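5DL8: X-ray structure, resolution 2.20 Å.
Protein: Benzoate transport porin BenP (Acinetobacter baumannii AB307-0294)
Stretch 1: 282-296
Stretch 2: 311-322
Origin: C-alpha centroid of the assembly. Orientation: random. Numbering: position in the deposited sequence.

Stretch 1, residues 282-296: LGYQQIIGESAYPLP
Stretch 2, residues 311-322: TGFFKEDEKSYH

Within a ladder of antiparallel strands in BenP, one glutamine does double duty: Q285 (chi1 162°, chi2 176° (t), chi3 -67°) pairs through its backbone and also sends NE2 to F313 O (2.9 Å) and G312 O (3.3 Å), donating to two loop carbonyls. The example illustrates how a side chain within a ladder can also serve backbone carbonyls of a neighbouring loop.

The strand that includes G283 to Q286 and strand 319-322 run at 171°, both with extended backbones (phi -100 to -144°, psi 123 to 165°). G283 N donates to H322 O (2.8 Å) and, in return, H322 N to G283 O (2.7 Å); Q285 and S320 repeat the pattern, Q285 N to S320 O at 3.1 Å and S320 N to Q285 O at 2.9 Å. Y284-Y321 and Q286-K319 are the non-hydrogen-bonded pairs, CA atoms 4.9 and 4.5 Å apart. One face carries Y284, Q286, K319 and Y321; Y284 (t) and Y321 (m) meet obliquely, Y284 CE1 to Y321 CE2 3.7 Å, while Y284 OH donates to Q286 OE1 (2.6 Å). The other carries buried Q285, S320 (p) and H322 (m), with S320 OG bonded to H322 NE2 at 3.0 Å.

I287 N still reaches E318 O (3.0 Å), but a type II turn, K315 to E318, bends the second stretch, closed by E318 N to K315 O (2.9 Å); D317 takes its left-handed position (72/3). Buried I287 (m, m) points toward stretch 2, its branched apolar chain bringing CD1 4.4 Å from F314 CB. Water 3 accepts from G289 N (2.7 Å) and donates to D317 OD1 (2.6 Å), bridging the two stretches. Y293 N donates to F314 O (3.0 Å). F314 (p) has the largest covered area; L295 CD1 sits 3.3 Å from its ring centroid, over the face, an apolar contact well suited to leucine. G312 (106/-29) suits glycine: a CB would lie 2.2 Å from F314 CE2. Together the stretches bury 951 Å².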

# COMPACT_ATOMS: atom_id res chain seq x y z
N LEU A 282 -4.79 -15.79 -12.23
CA LEU A 282 -3.85 -15.56 -13.32
C LEU A 282 -3.92 -14.10 -13.67
O LEU A 282 -5.03 -13.56 -13.85
CB LEU A 282 -4.24 -16.31 -14.62
CG LEU A 282 -4.36 -17.80 -14.61
CD1 LEU A 282 -5.20 -18.38 -15.79
CD2 LEU A 282 -2.92 -18.28 -14.60
N GLY A 283 -2.75 -13.48 -13.89
CA GLY A 283 -2.73 -12.13 -14.37
C GLY A 283 -1.63 -11.88 -15.41
O GLY A 283 -0.62 -12.64 -15.51
N TYR A 284 -1.82 -10.75 -16.10
CA TYR A 284 -0.94 -10.25 -17.15
C TYR A 284 -0.80 -8.72 -16.97
O TYR A 284 -1.76 -8.04 -16.65
CB TYR A 284 -1.45 -10.56 -18.56
CG TYR A 284 -0.48 -9.99 -19.64
CD1 TYR A 284 0.79 -10.57 -19.86
CD2 TYR A 284 -0.81 -8.77 -20.39
CE1 TYR A 284 1.66 -10.05 -20.83
CE2 TYR A 284 0.09 -8.21 -21.35
CZ TYR A 284 1.30 -8.89 -21.61
OH TYR A 284 2.22 -8.42 -22.52
N GLN A 285 0.40 -8.23 -17.12
CA GLN A 285 0.69 -6.84 -17.05
C GLN A 285 1.80 -6.43 -18.04
O GLN A 285 2.82 -7.11 -18.28
CB GLN A 285 1.13 -6.42 -15.61
CG GLN A 285 1.88 -5.10 -15.45
CD GLN A 285 2.16 -4.80 -13.94
OE1 GLN A 285 1.25 -4.57 -13.17
NE2 GLN A 285 3.43 -4.87 -13.53
N GLN A 286 1.61 -5.25 -18.57
CA GLN A 286 2.53 -4.72 -19.54
C GLN A 286 2.82 -3.24 -19.32
O GLN A 286 1.87 -2.48 -19.21
CB GLN A 286 1.95 -4.89 -20.96
CG GLN A 286 3.03 -4.87 -21.96
CD GLN A 286 2.62 -5.18 -23.41
OE1 GLN A 286 1.96 -6.16 -23.68
NE2 GLN A 286 3.16 -4.36 -24.36
N ILE A 287 4.08 -2.84 -19.46
CA ILE A 287 4.43 -1.47 -19.30
C ILE A 287 4.80 -0.99 -20.71
O ILE A 287 5.62 -1.66 -21.48
CB ILE A 287 5.69 -1.27 -18.41
CG1 ILE A 287 5.56 -2.10 -17.15
CG2 ILE A 287 5.97 0.25 -18.24
CD1 ILE A 287 4.41 -1.63 -16.28
N ILE A 288 4.29 0.19 -21.06
CA ILE A 288 4.40 0.73 -22.48
C ILE A 288 4.86 2.17 -22.50
O ILE A 288 4.42 2.96 -21.65
CB ILE A 288 3.07 0.62 -23.30
CG1 ILE A 288 2.39 -0.75 -23.08
CG2 ILE A 288 3.35 0.78 -24.84
CD1 ILE A 288 0.94 -0.82 -23.42
N GLY A 289 5.76 2.49 -23.41
CA GLY A 289 6.28 3.83 -23.48
C GLY A 289 7.78 3.85 -23.36
O GLY A 289 8.44 2.80 -23.37
N GLU A 290 8.29 5.05 -23.33
CA GLU A 290 9.67 5.27 -23.31
C GLU A 290 10.29 5.33 -21.88
O GLU A 290 11.50 5.62 -21.79
CB GLU A 290 9.99 6.56 -24.12
CG GLU A 290 9.75 6.33 -25.58
CD GLU A 290 10.03 7.60 -26.48
OE1 GLU A 290 10.02 8.74 -25.95
OE2 GLU A 290 10.29 7.37 -27.69
N SER A 291 9.53 5.09 -20.81
CA SER A 291 10.12 5.04 -19.48
C SER A 291 9.55 3.83 -18.72
O SER A 291 8.53 3.23 -19.10
CB SER A 291 9.95 6.33 -18.71
OG SER A 291 8.66 6.41 -18.08
N ALA A 292 10.29 3.43 -17.65
CA ALA A 292 9.71 2.63 -16.56
C ALA A 292 8.49 3.36 -15.94
O ALA A 292 8.37 4.62 -16.00
CB ALA A 292 10.80 2.38 -15.46
N TYR A 293 7.58 2.57 -15.34
CA TYR A 293 6.46 3.11 -14.61
C TYR A 293 6.99 3.73 -13.29
O TYR A 293 7.62 3.08 -12.57
CB TYR A 293 5.33 2.08 -14.36
CG TYR A 293 4.09 2.81 -13.96
CD1 TYR A 293 3.26 3.30 -14.93
CD2 TYR A 293 3.82 3.14 -12.65
CE1 TYR A 293 2.16 4.05 -14.62
CE2 TYR A 293 2.72 3.94 -12.32
CZ TYR A 293 1.91 4.40 -13.32
OH TYR A 293 0.80 5.22 -13.14
N PRO A 294 6.76 5.04 -13.03
CA PRO A 294 7.32 5.72 -11.83
C PRO A 294 6.60 5.47 -10.53
O PRO A 294 5.40 5.41 -10.46
CB PRO A 294 7.13 7.21 -12.20
CG PRO A 294 5.86 7.21 -12.98
CD PRO A 294 5.82 5.94 -13.76
N LEU A 295 7.35 5.45 -9.47
CA LEU A 295 6.87 5.43 -8.07
C LEU A 295 7.57 6.62 -7.36
O LEU A 295 8.69 6.90 -7.67
CB LEU A 295 7.31 4.09 -7.44
CG LEU A 295 6.35 3.09 -8.03
CD1 LEU A 295 6.93 1.99 -8.94
CD2 LEU A 295 5.20 2.73 -7.10
N PRO A 296 6.89 7.31 -6.45
CA PRO A 296 7.47 8.27 -5.64
C PRO A 296 8.56 7.68 -4.70
O PRO A 296 8.58 6.50 -4.45
CB PRO A 296 6.32 8.90 -4.89
CG PRO A 296 5.05 8.10 -5.23
CD PRO A 296 5.44 7.01 -6.16
N THR A 311 9.24 -6.44 -5.96
CA THR A 311 10.08 -5.92 -7.01
C THR A 311 9.22 -5.20 -8.13
O THR A 311 9.62 -4.17 -8.67
CB THR A 311 11.06 -7.02 -7.54
OG1 THR A 311 10.41 -8.13 -8.12
CG2 THR A 311 12.03 -7.49 -6.46
N GLY A 312 8.01 -5.69 -8.41
CA GLY A 312 6.96 -4.83 -9.00
C GLY A 312 6.58 -5.00 -10.52
O GLY A 312 5.46 -4.68 -10.95
N PHE A 313 7.61 -5.44 -11.23
CA PHE A 313 7.61 -5.76 -12.62
C PHE A 313 7.16 -4.52 -13.40
O PHE A 313 6.27 -4.65 -14.25
CB PHE A 313 6.76 -7.00 -12.75
CG PHE A 313 7.35 -8.22 -12.02
CD1 PHE A 313 7.23 -8.37 -10.67
CD2 PHE A 313 8.05 -9.18 -12.73
CE1 PHE A 313 7.81 -9.47 -10.06
CE2 PHE A 313 8.56 -10.29 -12.14
CZ PHE A 313 8.53 -10.41 -10.79
N PHE A 314 7.70 -3.34 -13.05
CA PHE A 314 7.24 -2.06 -13.65
C PHE A 314 8.35 -1.44 -14.56
O PHE A 314 8.36 -0.28 -14.91
CB PHE A 314 6.67 -1.09 -12.55
CG PHE A 314 7.57 -0.85 -11.39
CD1 PHE A 314 8.66 0.04 -11.48
CD2 PHE A 314 7.33 -1.49 -10.16
CE1 PHE A 314 9.56 0.25 -10.35
CE2 PHE A 314 8.23 -1.33 -9.05
CZ PHE A 314 9.32 -0.44 -9.13
N LYS A 315 9.32 -2.22 -14.95
CA LYS A 315 10.40 -1.70 -15.73
C LYS A 315 9.97 -1.49 -17.21
O LYS A 315 9.00 -2.06 -17.70
CB LYS A 315 11.67 -2.63 -15.69
CG LYS A 315 12.24 -2.91 -14.32
CD LYS A 315 13.17 -4.15 -14.24
CE LYS A 315 13.52 -4.46 -12.84
NZ LYS A 315 12.39 -4.94 -12.01
N GLU A 316 10.74 -0.62 -17.86
CA GLU A 316 10.38 -0.16 -19.22
C GLU A 316 10.21 -1.31 -20.19
O GLU A 316 11.12 -2.11 -20.37
CB GLU A 316 11.47 0.78 -19.77
CG GLU A 316 11.32 1.20 -21.22
CD GLU A 316 12.43 2.19 -21.65
OE1 GLU A 316 13.12 2.71 -20.76
OE2 GLU A 316 12.58 2.49 -22.86
N ASP A 317 9.08 -1.35 -20.86
CA ASP A 317 8.75 -2.43 -21.77
C ASP A 317 8.41 -3.79 -21.16
O ASP A 317 8.16 -4.74 -21.91
CB ASP A 317 9.83 -2.60 -22.83
CG ASP A 317 9.91 -1.42 -23.79
OD1 ASP A 317 8.95 -0.67 -24.02
OD2 ASP A 317 10.89 -1.34 -24.48
N GLU A 318 8.39 -3.88 -19.83
CA GLU A 318 8.34 -5.16 -19.17
C GLU A 318 6.91 -5.76 -19.30
O GLU A 318 5.92 -5.14 -18.98
CB GLU A 318 8.78 -5.09 -17.69
CG GLU A 318 8.67 -6.47 -16.97
CD GLU A 318 9.40 -6.52 -15.64
OE1 GLU A 318 9.72 -5.49 -15.06
OE2 GLU A 318 9.72 -7.68 -15.20
N LYS A 319 6.87 -6.97 -19.83
CA LYS A 319 5.70 -7.85 -19.78
C LYS A 319 5.91 -8.90 -18.63
O LYS A 319 6.96 -9.58 -18.48
CB LYS A 319 5.57 -8.60 -21.07
CG LYS A 319 5.55 -7.73 -22.33
CD LYS A 319 5.37 -8.70 -23.54
CE LYS A 319 5.01 -8.10 -24.93
NZ LYS A 319 6.25 -7.36 -25.33
N SER A 320 4.85 -9.07 -17.86
CA SER A 320 4.80 -10.09 -16.76
C SER A 320 3.53 -11.00 -16.69
O SER A 320 2.37 -10.56 -16.96
CB SER A 320 5.06 -9.37 -15.46
OG SER A 320 4.14 -8.31 -15.30
N TYR A 321 3.76 -12.25 -16.27
CA TYR A 321 2.78 -13.34 -16.19
C TYR A 321 2.72 -13.78 -14.76
O TYR A 321 3.78 -14.11 -14.16
CB TYR A 321 3.13 -14.53 -17.11
CG TYR A 321 3.40 -14.09 -18.55
CD1 TYR A 321 4.63 -13.61 -18.85
CD2 TYR A 321 2.46 -14.08 -19.53
CE1 TYR A 321 4.96 -13.12 -20.05
CE2 TYR A 321 2.80 -13.60 -20.83
CZ TYR A 321 4.09 -13.14 -21.05
OH TYR A 321 4.67 -12.58 -22.19
N HIS A 322 1.49 -13.71 -14.19
CA HIS A 322 1.26 -13.81 -12.72
C HIS A 322 0.35 -15.00 -12.42
O HIS A 322 -0.66 -15.24 -13.13
CB HIS A 322 0.60 -12.51 -12.13
CG HIS A 322 1.38 -11.25 -12.39
ND1 HIS A 322 1.76 -10.39 -11.39
CD2 HIS A 322 1.76 -10.66 -13.54
CE1 HIS A 322 2.37 -9.35 -11.91
NE2 HIS A 322 2.42 -9.53 -13.21
O HOH W 1 7.62 1.37 -20.99
O HOH W 2 10.70 1.59 -24.71
O HOH W 3 7.00 0.76 -25.10